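Local coordinates for Low density lipoprotein receptor adapter protein 1 (Rattus norvegicus, PDB 3SO6), which acts as a clathrin-associated sorting adapter that binds the NPXY internalization motif of the LDL receptor through its phosphotyrosine-binding (PTB) domain and promotes receptor endocytosis, at residues I71-C77 / V119-F123. Sequence-based numbering, arbitrary orientation. Where two conformers were deposited one is given.
Sequences IYRISYC and VAQAF
Strand segment 74-77 and helix segment 119-123 run roughly antiparallel, 144° between their N-to-C directions, their axes 9.6 Å apart at closest approach; the CA of Ile71 lies nearest that of Phe123, and the CA of Cys77 nearest that of Val119. The Phe123 ring reaches across from the helix to the strand. Its CG lies anti to the carbonyl carbon (chi1 -68°), which brings the far end of the ring down to the strand, where CE1 meets Ile74 CG2 at 3.5 Å; the two side chains stand about perpendicular. Ile71 comes to the same rim in the ring plane, its CD1 3.9 Å from Phe123 CD1, and also touches the Ala122 methyl. Cys77 SG approaches obliquely, 4.8 Å from the Phe123 ring centroid and 51° off the ring normal, a sulfur-aromatic contact. The same sulfur packs 3.6 Å from Val119 CG1. Over one face of the Phe123 ring, offset toward its rim, lies Val119 O, which accepts the helical bond from Phe123 N. With an alanine in place of Phe123, Ile74 CG2 would probably lose its aromatic partner and Cys77 SG its sulfur-aromatic contact. Phe87 of strand 86-92 touches both Cys77 and Val119, while Ala126 and Thr116 of helix 109-131 continue the packing along Ile71 and Cys77. Strand 74-79, outermost in the sheet within this chain, and the C-terminal helix 109-131 form the two walls of the peptide groove characteristic of PTB domains: Tyr76 and Cys77 pair antiparallel with the bound LDL-receptor peptide, which extends the sheet, and Ala120 and Phe123 touch that peptide's side chains.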
ATOM      1  N   ILE A  71     -10.010   2.348   1.043  1.00 13.87           N
ATOM      2  CA  ILE A  71      -9.841   0.876   1.121  1.00 13.62           C
ATOM      3  C   ILE A  71     -10.424   0.189  -0.117  1.00 13.70           C
ATOM      4  O   ILE A  71      -9.880  -0.830  -0.523  1.00 13.06           O
ATOM      5  CB  ILE A  71     -10.504   0.327   2.471  1.00 13.55           C
ATOM      6  CG1 ILE A  71      -9.916  -0.998   2.874  1.00 15.77           C
ATOM      7  CG2 ILE A  71     -12.077   0.396   2.396  1.00 14.36           C
ATOM      8  CD1 ILE A  71      -8.548  -0.958   3.430  1.00 15.64           C
ATOM      9  N   TYR A  72     -11.499   0.734  -0.718  1.00 13.41           N
ATOM     10  CA  TYR A  72     -12.122   0.049  -1.857  1.00 13.31           C
ATOM     11  C   TYR A  72     -11.298   0.073  -3.128  1.00 13.59           C
ATOM     12  O   TYR A  72     -11.518  -0.688  -4.045  1.00 15.97           O
ATOM     13  CB  TYR A  72     -13.456   0.677  -2.159  1.00 15.18           C
ATOM     14  CG  TYR A  72     -14.429   0.636  -1.023  1.00 16.07           C
ATOM     15  CD1 TYR A  72     -14.896  -0.593  -0.506  1.00 17.53           C
ATOM     16  CD2 TYR A  72     -14.899   1.834  -0.477  1.00 16.66           C
ATOM     17  CE1 TYR A  72     -15.819  -0.577   0.529  1.00 17.72           C
ATOM     18  CE2 TYR A  72     -15.796   1.840   0.582  1.00 20.16           C
ATOM     19  CZ  TYR A  72     -16.252   0.612   1.089  1.00 20.00           C
ATOM     20  OH  TYR A  72     -17.214   0.556   2.126  1.00 24.37           O
ATOM     21  N   ARG A  73     -10.319   0.965  -3.168  1.00 14.15           N
ATOM     22  CA  ARG A  73      -9.408   1.063  -4.300  1.00 13.08           C
ATOM     23  C   ARG A  73      -8.216   0.110  -4.232  1.00 12.79           C
ATOM     24  O   ARG A  73      -7.502  -0.029  -5.250  1.00 14.21           O
ATOM     25  CB  ARG A  73      -8.856   2.491  -4.377  1.00 14.96           C
ATOM     26  CG  ARG A  73      -9.903   3.536  -4.766  1.00 15.87           C
ATOM     27  CD  ARG A  73      -9.335   4.987  -4.601  1.00 18.57           C
ATOM     28  NE  ARG A  73      -8.066   5.142  -5.300  1.00 18.51           N
ATOM     29  CZ  ARG A  73      -7.115   6.037  -5.010  1.00 18.78           C
ATOM     30  NH1 ARG A  73      -7.261   6.918  -4.037  1.00 20.33           N
ATOM     31  NH2 ARG A  73      -5.932   6.027  -5.652  1.00 21.00           N
ATOM     32  N   ILE A  74      -7.873  -0.416  -3.032  1.00 12.30           N
ATOM     33  CA  ILE A  74      -6.603  -1.132  -2.830  1.00 11.39           C
ATOM     34  C   ILE A  74      -6.919  -2.589  -3.107  1.00 11.66           C
ATOM     35  O   ILE A  74      -7.871  -3.139  -2.504  1.00 12.61           O
ATOM     36  CB  ILE A  74      -6.079  -0.935  -1.392  1.00 11.50           C
ATOM     37  CG1 ILE A  74      -5.861   0.553  -1.062  1.00 12.53           C
ATOM     38  CG2 ILE A  74      -4.862  -1.816  -1.207  1.00 12.76           C
ATOM     39  CD1 ILE A  74      -5.567   0.800   0.438  1.00 13.73           C
ATOM     40  N   SER A  75      -6.204  -3.204  -4.049  1.00  9.86           N
ATOM     41  CA  SER A  75      -6.475  -4.593  -4.383  1.00 12.68           C
ATOM     42  C   SER A  75      -5.609  -5.555  -3.681  1.00 10.94           C
ATOM     43  O   SER A  75      -6.009  -6.714  -3.498  1.00 11.72           O
ATOM     44  CB  SER A  75      -6.330  -4.803  -5.899  1.00 12.17           C
ATOM     45  OG  SER A  75      -5.110  -4.249  -6.312  1.00 13.71           O
ATOM     46  N   TYR A  76      -4.397  -5.148  -3.276  1.00 10.80           N
ATOM     47  CA  TYR A  76      -3.351  -6.148  -2.925  0.50 10.49           C
ATOM     48  C   TYR A  76      -2.279  -5.440  -2.108  1.00 10.30           C
ATOM     49  O   TYR A  76      -1.992  -4.257  -2.373  1.00 10.23           O
ATOM     50  CB  TYR A  76      -2.766  -6.676  -4.262  0.50 10.99           C
ATOM     51  CG  TYR A  76      -1.908  -7.944  -4.147  0.50  9.15           C
ATOM     52  CD1 TYR A  76      -2.461  -9.194  -3.936  0.50 12.34           C
ATOM     53  CD2 TYR A  76      -0.494  -7.872  -4.292  0.50  9.51           C
ATOM     54  CE1 TYR A  76      -1.664 -10.321  -3.874  0.50 12.18           C
ATOM     55  CE2 TYR A  76       0.293  -8.999  -4.183  0.50 10.62           C
ATOM     56  CZ  TYR A  76      -0.284 -10.214  -3.976  0.50 12.87           C
ATOM     57  OH  TYR A  76       0.524 -11.319  -3.855  0.50 15.32           O
ATOM     58  N   CYS A  77      -1.621  -6.159  -1.203  1.00  8.57           N
ATOM     59  CA  CYS A  77      -0.450  -5.638  -0.596  1.00  8.88           C
ATOM     60  C   CYS A  77       0.577  -6.738  -0.368  1.00 10.16           C
ATOM     61  O   CYS A  77       0.226  -7.911  -0.362  1.00 10.66           O
ATOM     62  CB  CYS A  77      -0.721  -4.871   0.695  1.00 10.28           C
ATOM     63  SG  CYS A  77      -1.281  -5.887   2.067  1.00 13.36           S
ATOM     64  N   VAL A 119      -2.102  -3.860   7.100  1.00  8.86           N
ATOM     65  CA  VAL A 119      -2.984  -3.651   5.941  1.00  9.67           C
ATOM     66  C   VAL A 119      -3.937  -4.812   5.757  1.00  9.37           C
ATOM     67  O   VAL A 119      -5.110  -4.609   5.495  1.00 10.34           O
ATOM     68  CB  VAL A 119      -2.192  -3.273   4.701  1.00  8.95           C
ATOM     69  CG1 VAL A 119      -3.096  -3.128   3.499  1.00 11.99           C
ATOM     70  CG2 VAL A 119      -1.365  -1.987   4.928  1.00 10.44           C
ATOM     71  N   ALA A 120      -3.471  -6.044   5.972  1.00 10.18           N
ATOM     72  CA  ALA A 120      -4.368  -7.211   5.897  1.00 10.33           C
ATOM     73  C   ALA A 120      -5.490  -7.090   6.900  1.00 10.71           C
ATOM     74  O   ALA A 120      -6.635  -7.472   6.587  1.00 11.29           O
ATOM     75  CB  ALA A 120      -3.572  -8.491   6.206  1.00 13.95           C
ATOM     76  N   GLN A 121      -5.172  -6.645   8.122  1.00 10.56           N
ATOM     77  CA  GLN A 121      -6.228  -6.424   9.084  1.00 11.73           C
ATOM     78  C   GLN A 121      -7.226  -5.386   8.612  1.00 10.69           C
ATOM     79  O   GLN A 121      -8.448  -5.569   8.781  1.00 11.51           O
ATOM     80  CB  GLN A 121      -5.684  -6.068  10.461  1.00 14.07           C
ATOM     81  CG  GLN A 121      -6.799  -5.957  11.530  1.00 17.26           C
ATOM     82  CD  GLN A 121      -6.355  -5.250  12.867  1.00 24.76           C
ATOM     83  OE1 GLN A 121      -5.182  -4.935  13.073  1.00 24.48           O
ATOM     84  NE2 GLN A 121      -7.344  -5.001  13.781  1.00 26.37           N
ATOM     85  N   ALA A 122      -6.742  -4.306   8.022  1.00  9.75           N
ATOM     86  CA  ALA A 122      -7.656  -3.301   7.505  1.00  9.75           C
ATOM     87  C   ALA A 122      -8.565  -3.862   6.404  1.00 10.31           C
ATOM     88  O   ALA A 122      -9.773  -3.557   6.401  1.00 10.60           O
ATOM     89  CB  ALA A 122      -6.871  -2.163   6.947  1.00 11.14           C
ATOM     90  N   PHE A 123      -8.013  -4.693   5.496  1.00 10.01           N
ATOM     91  CA  PHE A 123      -8.855  -5.301   4.458  1.00 10.19           C
ATOM     92  C   PHE A 123      -9.930  -6.134   5.118  1.00 10.64           C
ATOM     93  O   PHE A 123     -11.089  -6.125   4.722  1.00 11.48           O
ATOM     94  CB  PHE A 123      -8.045  -6.267   3.621  1.00 10.04           C
ATOM     95  CG  PHE A 123      -6.974  -5.662   2.737  1.00 10.58           C
ATOM     96  CD1 PHE A 123      -6.949  -4.303   2.374  1.00 10.56           C
ATOM     97  CD2 PHE A 123      -5.999  -6.532   2.150  1.00 10.40           C
ATOM     98  CE1 PHE A 123      -5.975  -3.837   1.490  1.00  9.64           C
ATOM     99  CE2 PHE A 123      -5.075  -6.075   1.249  1.00 10.52           C
ATOM    100  CZ  PHE A 123      -5.038  -4.710   0.945  1.00 11.03           C
TER